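Side-chain contacts in carbohydrate oxidase (Microdochium nivale, PDB 3RJA), which oxidises the C1 hydroxyl of mono-, oligo- and polysaccharides to lactones with FAD as cofactor, reducing molecular oxygen to hydrogen peroxide: residues L115-N120 with D306-I311; A203-P208 with L262-P267; K209-F214 with I296-S301. All coordinates share one frame; numbering follows the deposited sequence.

Interaction 1 (L115-N120 with D306-I311). With ZN (zinc ion), chain E; ZN (zinc ion), chain D.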
loop_
_atom_site.group_PDB
_atom_site.type_symbol
_atom_site.label_atom_id
_atom_site.label_comp_id
_atom_site.label_asym_id
_atom_site.label_seq_id
_atom_site.Cartn_x
_atom_site.Cartn_y
_atom_site.Cartn_z
ATOM N N LEU A 115 9.300 4.824 11.192
ATOM C CA LEU A 115 9.858 5.796 10.241
ATOM C C LEU A 115 9.369 7.203 10.595
ATOM O O LEU A 115 10.176 8.134 10.743
ATOM C CB LEU A 115 9.433 5.438 8.806
ATOM C CG LEU A 115 9.786 6.475 7.743
ATOM C CD1 LEU A 115 11.333 6.603 7.643
ATOM C CD2 LEU A 115 9.137 6.114 6.371
ATOM N N ALA A 116 8.055 7.350 10.763
ATOM C CA ALA A 116 7.482 8.681 11.016
ATOM C C ALA A 116 7.945 9.224 12.358
ATOM O O ALA A 116 8.208 10.419 12.491
ATOM C CB ALA A 116 5.982 8.661 10.952
ATOM N N THR A 117 8.014 8.357 13.361
ATOM C CA THR A 117 8.450 8.790 14.700
ATOM C C THR A 117 9.880 9.307 14.708
ATOM O O THR A 117 10.138 10.397 15.218
ATOM C CB THR A 117 8.310 7.666 15.733
ATOM O OG1 THR A 117 6.925 7.346 15.858
ATOM C CG2 THR A 117 8.827 8.152 17.104
ATOM N N VAL A 118 10.792 8.529 14.124
ATOM C CA VAL A 118 12.212 8.880 14.057
ATOM C C VAL A 118 12.412 10.147 13.247
ATOM O O VAL A 118 13.060 11.072 13.725
ATOM C CB VAL A 118 13.121 7.715 13.523
ATOM C CG1 VAL A 118 14.610 8.143 13.458
ATOM C CG2 VAL A 118 12.989 6.475 14.411
ATOM N N LEU A 119 11.832 10.228 12.056
ATOM C CA LEU A 119 12.001 11.440 11.241
ATOM C C LEU A 119 11.423 12.693 11.928
ATOM O O LEU A 119 12.018 13.773 11.866
ATOM C CB LEU A 119 11.359 11.287 9.844
ATOM C CG LEU A 119 11.973 10.362 8.783
ATOM C CD1 LEU A 119 11.099 10.426 7.503
ATOM C CD2 LEU A 119 13.465 10.699 8.434
ATOM N N ASN A 120 10.270 12.562 12.583
ATOM C CA ASN A 120 9.720 13.716 13.327
ATOM C C ASN A 120 10.578 14.142 14.556
ATOM O O ASN A 120 11.049 15.276 14.653
ATOM C CB ASN A 120 8.290 13.441 13.782
ATOM C CG ASN A 120 7.706 14.607 14.532
ATOM O OD1 ASN A 120 7.674 14.598 15.777
ATOM N ND2 ASN A 120 7.296 15.643 13.801
ATOM N N ASP A 306 -3.099 3.088 20.068
ATOM C CA ASP A 306 -2.792 4.061 21.091
ATOM C C ASP A 306 -1.323 4.522 20.999
ATOM O O ASP A 306 -0.901 5.348 21.771
ATOM C CB ASP A 306 -3.184 3.560 22.498
ATOM C CG ASP A 306 -2.237 2.499 23.042
ATOM O OD1 ASP A 306 -1.345 2.015 22.313
ATOM O OD2 ASP A 306 -2.384 2.150 24.228
ATOM N N HIS A 307 -0.558 3.974 20.060
ATOM C CA HIS A 307 0.781 4.508 19.756
ATOM C C HIS A 307 1.116 4.190 18.295
ATOM O O HIS A 307 0.457 3.339 17.667
ATOM C CB HIS A 307 1.846 3.923 20.703
ATOM C CG HIS A 307 2.197 2.495 20.404
ATOM N ND1 HIS A 307 1.437 1.429 20.832
ATOM C CD2 HIS A 307 3.225 1.957 19.710
ATOM C CE1 HIS A 307 1.983 0.301 20.426
ATOM N NE2 HIS A 307 3.072 0.595 19.743
ATOM N N VAL A 308 2.125 4.870 17.758
ATOM C CA VAL A 308 2.543 4.657 16.369
ATOM C C VAL A 308 3.919 4.078 16.169
ATOM O O VAL A 308 4.190 3.525 15.095
ATOM C CB VAL A 308 2.411 5.926 15.497
ATOM C CG1 VAL A 308 0.946 6.443 15.530
ATOM C CG2 VAL A 308 3.373 6.982 15.913
ATOM N N ASP A 309 4.800 4.196 17.167
ATOM C CA ASP A 309 6.165 3.696 16.975
ATOM C C ASP A 309 6.216 2.166 17.089
ATOM O O ASP A 309 6.572 1.619 18.137
ATOM C CB ASP A 309 7.151 4.385 17.927
ATOM C CG ASP A 309 8.615 4.087 17.591
ATOM O OD1 ASP A 309 8.928 3.517 16.528
ATOM O OD2 ASP A 309 9.481 4.425 18.406
ATOM N N PHE A 310 5.850 1.486 15.995
ATOM C CA PHE A 310 5.860 0.028 15.941
ATOM C C PHE A 310 7.196 -0.519 15.484
ATOM O O PHE A 310 7.713 -0.135 14.417
ATOM C CB PHE A 310 4.746 -0.489 15.021
ATOM C CG PHE A 310 3.407 -0.630 15.698
ATOM C CD1 PHE A 310 2.679 0.485 16.071
ATOM C CD2 PHE A 310 2.876 -1.889 15.959
ATOM C CE1 PHE A 310 1.422 0.346 16.701
ATOM C CE2 PHE A 310 1.622 -2.033 16.582
ATOM C CZ PHE A 310 0.896 -0.902 16.936
ATOM N N ILE A 311 7.762 -1.399 16.298
ATOM C CA ILE A 311 8.956 -2.171 15.915
ATOM C C ILE A 311 8.670 -3.688 15.982
ATOM O O ILE A 311 9.576 -4.508 15.873
ATOM C CB ILE A 311 10.176 -1.804 16.796
ATOM C CG1 ILE A 311 9.869 -2.044 18.285
ATOM C CG2 ILE A 311 10.607 -0.326 16.544
ATOM C CD1 ILE A 311 11.148 -2.034 19.200
HETATM ZN ZN ZN E . 0.478 1.369 22.762
HETATM ZN ZN ZN D . 10.954 3.581 16.907
HETATM O O HOH W 1 11.839 5.492 17.418
HETATM O O HOH W 2 11.461 2.146 18.333
#
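Thr117 on helix 112-123 meets Val308 and Asp309 in a small van der Waals contact beside a zinc site. The helix belongs to the FAD binding domain, and the loop leads from helix 295-301 to strand 318-326. Asp309 is the centre of an inverse gamma turn, closed by a weak bond from Phe310 N to Val308 O. At this turn Asp309 lies against the helix. Thr117 OG1 lies 3.6 Å from Val308 CG2, and Asp309 CB also lies 3.6 Å from Thr117 OG1. These are carbon contacts of the hydroxyl, whose hydrogen bond is made with Gly113 O in its own helix. The side chains of Thr117 and Asp309 cross at about a right angle. The methyl of Thr117 stands anti to the backbone N and reaches the carboxylate, with CG2 4.0 Å from Asp309 OD2. Zinc also bridges the two parts: His114 ND1 of the same helix binds the ion held by Asp309. A second zinc sits farther along the loop on Asp306 OD1 and His307 ND1. Two waters join His114 and Asp309 at the first zinc. Asp309 grips that zinc with both carboxylate oxygens, OD1 at 2.1 Å and OD2 at 2.3 Å.

Interaction 2 (A203-P208 with L262-P267)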
loop_
_atom_site.group_PDB
_atom_site.type_symbol
_atom_site.label_atom_id
_atom_site.label_comp_id
_atom_site.label_asym_id
_atom_site.label_seq_id
_atom_site.Cartn_x
_atom_site.Cartn_y
_atom_site.Cartn_z
ATOM N N ALA A 203 13.538 11.579 -0.006
ATOM C CA ALA A 203 13.378 13.027 0.194
ATOM C C ALA A 203 12.326 13.228 1.274
ATOM O O ALA A 203 11.313 12.524 1.273
ATOM C CB ALA A 203 12.906 13.729 -1.121
ATOM N N THR A 204 12.545 14.189 2.170
ATOM C CA THR A 204 11.570 14.489 3.222
ATOM C C THR A 204 11.142 15.960 3.101
ATOM O O THR A 204 11.806 16.727 2.397
ATOM C CB THR A 204 12.144 14.232 4.633
ATOM O OG1 THR A 204 13.196 15.183 4.914
ATOM C CG2 THR A 204 12.677 12.814 4.739
ATOM N N PHE A 205 10.043 16.331 3.771
ATOM C CA PHE A 205 9.638 17.742 3.942
ATOM C C PHE A 205 9.572 18.118 5.441
ATOM O O PHE A 205 9.465 17.221 6.296
ATOM C CB PHE A 205 8.311 18.068 3.221
ATOM C CG PHE A 205 7.155 17.123 3.544
ATOM C CD1 PHE A 205 6.250 17.413 4.581
ATOM C CD2 PHE A 205 6.924 15.994 2.747
ATOM C CE1 PHE A 205 5.172 16.566 4.861
ATOM C CE2 PHE A 205 5.857 15.143 2.991
ATOM C CZ PHE A 205 4.974 15.413 4.060
ATOM N N PRO A 206 9.647 19.439 5.765
ATOM C CA PRO A 206 9.528 19.836 7.180
ATOM C C PRO A 206 8.174 19.367 7.707
ATOM O O PRO A 206 7.156 19.509 7.011
ATOM C CB PRO A 206 9.601 21.383 7.147
ATOM C CG PRO A 206 10.194 21.736 5.789
ATOM C CD PRO A 206 9.771 20.603 4.862
ATOM N N ALA A 207 8.177 18.787 8.903
ATOM C CA ALA A 207 6.963 18.273 9.513
ATOM C C ALA A 207 5.981 19.429 9.671
ATOM O O ALA A 207 6.326 20.415 10.271
ATOM C CB ALA A 207 7.283 17.622 10.872
ATOM N N PRO A 208 4.762 19.315 9.104
ATOM C CA PRO A 208 3.795 20.434 9.149
ATOM C C PRO A 208 3.389 20.756 10.570
ATOM O O PRO A 208 3.246 19.836 11.397
ATOM C CB PRO A 208 2.567 19.884 8.417
ATOM C CG PRO A 208 3.042 18.755 7.629
ATOM C CD PRO A 208 4.315 18.230 8.213
ATOM N N LEU A 262 -7.916 15.101 5.841
ATOM C CA LEU A 262 -6.844 15.872 6.426
ATOM C C LEU A 262 -6.584 17.099 5.545
ATOM O O LEU A 262 -6.385 16.978 4.329
ATOM C CB LEU A 262 -5.561 15.030 6.538
ATOM C CG LEU A 262 -4.462 15.692 7.394
ATOM C CD1 LEU A 262 -4.941 15.895 8.839
ATOM C CD2 LEU A 262 -3.068 14.953 7.368
ATOM N N TYR A 263 -6.605 18.270 6.166
ATOM C CA TYR A 263 -6.401 19.539 5.458
ATOM C C TYR A 263 -5.112 20.214 5.908
ATOM O O TYR A 263 -4.871 20.381 7.133
ATOM C CB TYR A 263 -7.594 20.485 5.664
ATOM C CG TYR A 263 -7.427 21.805 4.914
ATOM C CD1 TYR A 263 -7.680 21.876 3.546
ATOM C CD2 TYR A 263 -7.012 22.969 5.576
ATOM C CE1 TYR A 263 -7.521 23.052 2.836
ATOM C CE2 TYR A 263 -6.847 24.178 4.873
ATOM C CZ TYR A 263 -7.096 24.203 3.496
ATOM O OH TYR A 263 -6.940 25.360 2.771
ATOM N N TYR A 264 -4.275 20.585 4.937
ATOM C CA TYR A 264 -3.057 21.349 5.226
ATOM C C TYR A 264 -3.396 22.822 5.430
ATOM O O TYR A 264 -3.454 23.604 4.461
ATOM C CB TYR A 264 -2.015 21.177 4.115
ATOM C CG TYR A 264 -1.154 19.958 4.313
ATOM C CD1 TYR A 264 -1.697 18.663 4.193
ATOM C CD2 TYR A 264 0.197 20.086 4.651
ATOM C CE1 TYR A 264 -0.907 17.505 4.407
ATOM C CE2 TYR A 264 1.004 18.957 4.849
ATOM C CZ TYR A 264 0.441 17.664 4.729
ATOM O OH TYR A 264 1.230 16.575 4.921
ATOM N N GLY A 265 -3.631 23.185 6.695
ATOM C CA GLY A 265 -4.036 24.548 7.066
ATOM C C GLY A 265 -5.044 24.534 8.215
ATOM O O GLY A 265 -5.240 23.498 8.884
ATOM N N THR A 266 -5.668 25.685 8.458
ATOM C CA THR A 266 -6.504 25.882 9.659
ATOM C C THR A 266 -7.933 25.380 9.440
ATOM O O THR A 266 -8.371 25.219 8.286
ATOM C CB THR A 266 -6.577 27.383 10.027
ATOM O OG1 THR A 266 -7.299 28.072 8.997
ATOM C CG2 THR A 266 -5.153 27.985 10.169
ATOM N N PRO A 267 -8.682 25.162 10.539
ATOM C CA PRO A 267 -10.093 24.777 10.402
ATOM C C PRO A 267 -10.948 25.740 9.555
ATOM O O PRO A 267 -11.870 25.295 8.838
ATOM C CB PRO A 267 -10.590 24.742 11.848
ATOM C CG PRO A 267 -9.350 24.474 12.672
ATOM C CD PRO A 267 -8.226 25.147 11.955
#
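Tyr264 points its phenol end at Phe205 and Pro208, where the chain passes from strand 196-206 toward strand 211-217. The side chains of Phe205 and Tyr264 approach from opposite directions. They meet through the Tyr264 hydroxyl and the CE1-CZ side of the Phe205 ring, with OH 3.9 Å from Phe205 CE1. The approach is oblique, so this is no ring stack. The Pro208 ring comes nearer, and its side chain crosses that of Tyr264 at a slant. Pro208 CG lies 3.5 Å from Tyr264 CE2, an apolar contact. The same CG is 3.9 Å from Tyr264 OH, and the proline thus packs along the outer part of the phenol. The CB of Tyr264 does not itself head for the other segment. With chi1 at -86°, CG lies beside the backbone N and anti to the carbonyl carbon, and the long ring then carries OH across. The hydroxyl hydrogen-bonds Ser149 OG. Shortened to alanine, this side chain would probably leave Pro208 CG and the Phe205 ring without their neighbour and Ser149 OG without this partner. His153 joins the group, stacking on Phe205 and meeting the Tyr264 ring at a steep angle. Trp295, at the start of helix 295-301, touches both Pro208 and Tyr264. Strand 196-206 belongs to a six-stranded antiparallel sheet and strand 258-264 to an eight-stranded one, so this surface contact joins the two sheets. Tyr264 also packs on Leu211 of strand 211-217, the neighbour of strand 258-264.

Interaction 3 (K209-F214 with I296-S301)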
loop_
_atom_site.group_PDB
_atom_site.type_symbol
_atom_site.label_atom_id
_atom_site.label_comp_id
_atom_site.label_asym_id
_atom_site.label_seq_id
_atom_site.Cartn_x
_atom_site.Cartn_y
_atom_site.Cartn_z
ATOM N N LYS A 209 3.205 22.045 10.856
ATOM C CA LYS A 209 2.810 22.481 12.197
ATOM C C LYS A 209 1.298 22.653 12.314
ATOM O O LYS A 209 0.729 22.512 13.388
ATOM C CB LYS A 209 3.505 23.802 12.531
ATOM C CG LYS A 209 5.018 23.689 12.709
ATOM C CD LYS A 209 5.622 25.041 13.078
ATOM C CE LYS A 209 7.134 24.949 13.224
ATOM N NZ LYS A 209 7.518 23.943 14.261
ATOM N N VAL A 210 0.648 22.982 11.206
ATOM C CA VAL A 210 -0.770 23.328 11.216
ATOM C C VAL A 210 -1.551 22.388 10.286
ATOM O O VAL A 210 -1.418 22.445 9.050
ATOM C CB VAL A 210 -0.973 24.834 10.835
ATOM C CG1 VAL A 210 -2.438 25.224 10.811
ATOM C CG2 VAL A 210 -0.223 25.737 11.802
ATOM N N LEU A 211 -2.366 21.521 10.891
ATOM C CA LEU A 211 -3.176 20.549 10.142
ATOM C C LEU A 211 -4.546 20.470 10.776
ATOM O O LEU A 211 -4.698 20.629 12.010
ATOM C CB LEU A 211 -2.543 19.155 10.169
ATOM C CG LEU A 211 -1.176 18.973 9.505
ATOM C CD1 LEU A 211 -0.505 17.672 9.940
ATOM C CD2 LEU A 211 -1.215 19.122 7.948
ATOM N N THR A 212 -5.541 20.207 9.942
ATOM C CA THR A 212 -6.893 20.042 10.432
ATOM C C THR A 212 -7.479 18.698 9.977
ATOM O O THR A 212 -7.591 18.404 8.768
ATOM C CB THR A 212 -7.803 21.179 9.918
ATOM O OG1 THR A 212 -7.318 22.427 10.403
ATOM C CG2 THR A 212 -9.219 20.986 10.399
ATOM N N ARG A 213 -7.867 17.900 10.952
ATOM C CA ARG A 213 -8.623 16.705 10.673
ATOM C C ARG A 213 -10.086 17.085 10.550
ATOM O O ARG A 213 -10.607 17.831 11.369
ATOM C CB ARG A 213 -8.471 15.678 11.776
ATOM C CG ARG A 213 -9.466 14.534 11.642
ATOM C CD ARG A 213 -9.044 13.343 12.486
ATOM N NE ARG A 213 -9.951 12.242 12.199
ATOM C CZ ARG A 213 -9.728 10.976 12.518
ATOM N NH1 ARG A 213 -8.610 10.618 13.136
ATOM N NH2 ARG A 213 -10.634 10.062 12.200
ATOM N N PHE A 214 -10.742 16.551 9.526
ATOM C CA PHE A 214 -12.135 16.860 9.314
ATOM C C PHE A 214 -12.926 15.618 8.968
ATOM O O PHE A 214 -12.349 14.565 8.631
ATOM C CB PHE A 214 -12.290 17.966 8.250
ATOM C CG PHE A 214 -11.829 17.579 6.880
ATOM C CD1 PHE A 214 -12.717 17.000 5.973
ATOM C CD2 PHE A 214 -10.530 17.828 6.479
ATOM C CE1 PHE A 214 -12.322 16.687 4.668
ATOM C CE2 PHE A 214 -10.110 17.502 5.202
ATOM C CZ PHE A 214 -10.996 16.925 4.286
ATOM N N ILE A 296 3.007 14.953 14.023
ATOM C CA ILE A 296 3.089 13.680 14.758
ATOM C C ILE A 296 1.725 13.289 15.350
ATOM O O ILE A 296 1.346 12.106 15.408
ATOM C CB ILE A 296 4.264 13.655 15.807
ATOM C CG1 ILE A 296 4.618 12.220 16.210
ATOM C CG2 ILE A 296 3.956 14.513 17.051
ATOM C CD1 ILE A 296 5.026 11.293 15.043
ATOM N N GLU A 297 0.975 14.305 15.752
ATOM C CA GLU A 297 -0.376 14.101 16.231
ATOM C C GLU A 297 -1.281 13.536 15.153
ATOM O O GLU A 297 -2.114 12.672 15.452
ATOM C CB GLU A 297 -0.946 15.407 16.779
ATOM C CG GLU A 297 -0.344 15.791 18.141
ATOM C CD GLU A 297 -0.695 17.212 18.571
ATOM O OE1 GLU A 297 -1.157 18.028 17.723
ATOM O OE2 GLU A 297 -0.482 17.519 19.770
ATOM N N SER A 298 -1.121 14.005 13.902
ATOM C CA SER A 298 -1.937 13.475 12.799
ATOM C C SER A 298 -1.584 12.007 12.548
ATOM O O SER A 298 -2.463 11.190 12.291
ATOM C CB SER A 298 -1.782 14.302 11.505
ATOM O OG SER A 298 -0.505 14.097 10.906
ATOM N N VAL A 299 -0.305 11.662 12.651
ATOM C CA VAL A 299 0.088 10.250 12.531
ATOM C C VAL A 299 -0.647 9.345 13.539
ATOM O O VAL A 299 -1.189 8.285 13.166
ATOM C CB VAL A 299 1.606 10.043 12.622
ATOM C CG1 VAL A 299 1.981 8.558 12.258
ATOM C CG2 VAL A 299 2.312 10.984 11.677
ATOM N N LEU A 300 -0.678 9.781 14.800
ATOM C CA LEU A 300 -1.401 9.054 15.837
ATOM C C LEU A 300 -2.897 9.036 15.536
ATOM O O LEU A 300 -3.571 7.989 15.666
ATOM C CB LEU A 300 -1.158 9.691 17.234
ATOM C CG LEU A 300 -1.816 8.981 18.432
ATOM C CD1 LEU A 300 -1.442 7.480 18.432
ATOM C CD2 LEU A 300 -1.417 9.677 19.777
ATOM N N SER A 301 -3.421 10.196 15.136
ATOM C CA SER A 301 -4.873 10.350 14.961
ATOM C C SER A 301 -5.511 9.335 14.006
ATOM O O SER A 301 -6.593 8.871 14.284
ATOM C CB SER A 301 -5.213 11.752 14.480
ATOM O OG SER A 301 -6.602 11.928 14.494
#
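Arg213 and Ser301 make the polar half of this contact between strand 211-217 and helix 295-301, and Leu211 and Ser298 make the van der Waals half. Two hydrogen bonds leave the same arginine nitrogen. Arg213 NH1 donates to Ser301 OG at 2.8 Å, with an N-H...O angle of 150°. The hydroxyl oxygen lies at the guanidinium edge, close to its plane. A second, weak bond runs from Arg213 NH1 to Ser301 O at 2.9 Å, bent to 124°. The arginine thus grips the side chain of Ser301, the last residue of the helix, and only weakly its carbonyl. Its positive charge probably suits the C-terminal end of the helix dipole. An extended chain from CG to NE carries the guanidinium across, and Ser301 OG, turned anti to its own N (chi1 -172°), faces it. Arg213 has further partners, a cation-pi contact with Tyr302 and a long, weak ion pair with Glu260.

Van der Waals contact completes the pair. Leu211 CD1 sits 3.7 Å from Ser298 OG and 3.9 Å from Ser298 CB. The Ser298 hydroxyl bonds back to Trp295 O in its own helix, so the leucine meets a polar group that already has a partner. Arg213 CD also lies 3.5 Å from Ser301 OG.

The side chain of Arg213 is about 7 Å from a bound molecule of the substrate analogue. Strand 211-217 runs between strands 286-293 and 258-264 in the sheet. Helix 295-301 follows strand 286-293, whose Leu293 is touched by Arg213, Ser298 and Ser301.

Of the three, interaction 1 closes the longest loop, and interactions 2 and 3 are nested inside it. The segments of interactions 2 and 3 alternate in sequence, and their centres are only 8 Å apart. They share the eight-stranded antiparallel sheet, where strands 211-217 and 258-264 are neighbours; Tyr263 N and Thr212 O are 2.8 Å apart, a probable hydrogen bond. Interaction 1 lies about 17 Å from interaction 2 and 14 Å from interaction 3, centre to centre. Interaction 1 joins helix 112-123 of the FAD binding domain to the loop after helix 295-301, where Val308 packs on that helix. Interaction 3 packs helix 295-301 on the sheet. Interaction 2 joins the end of strand 196-206 to it.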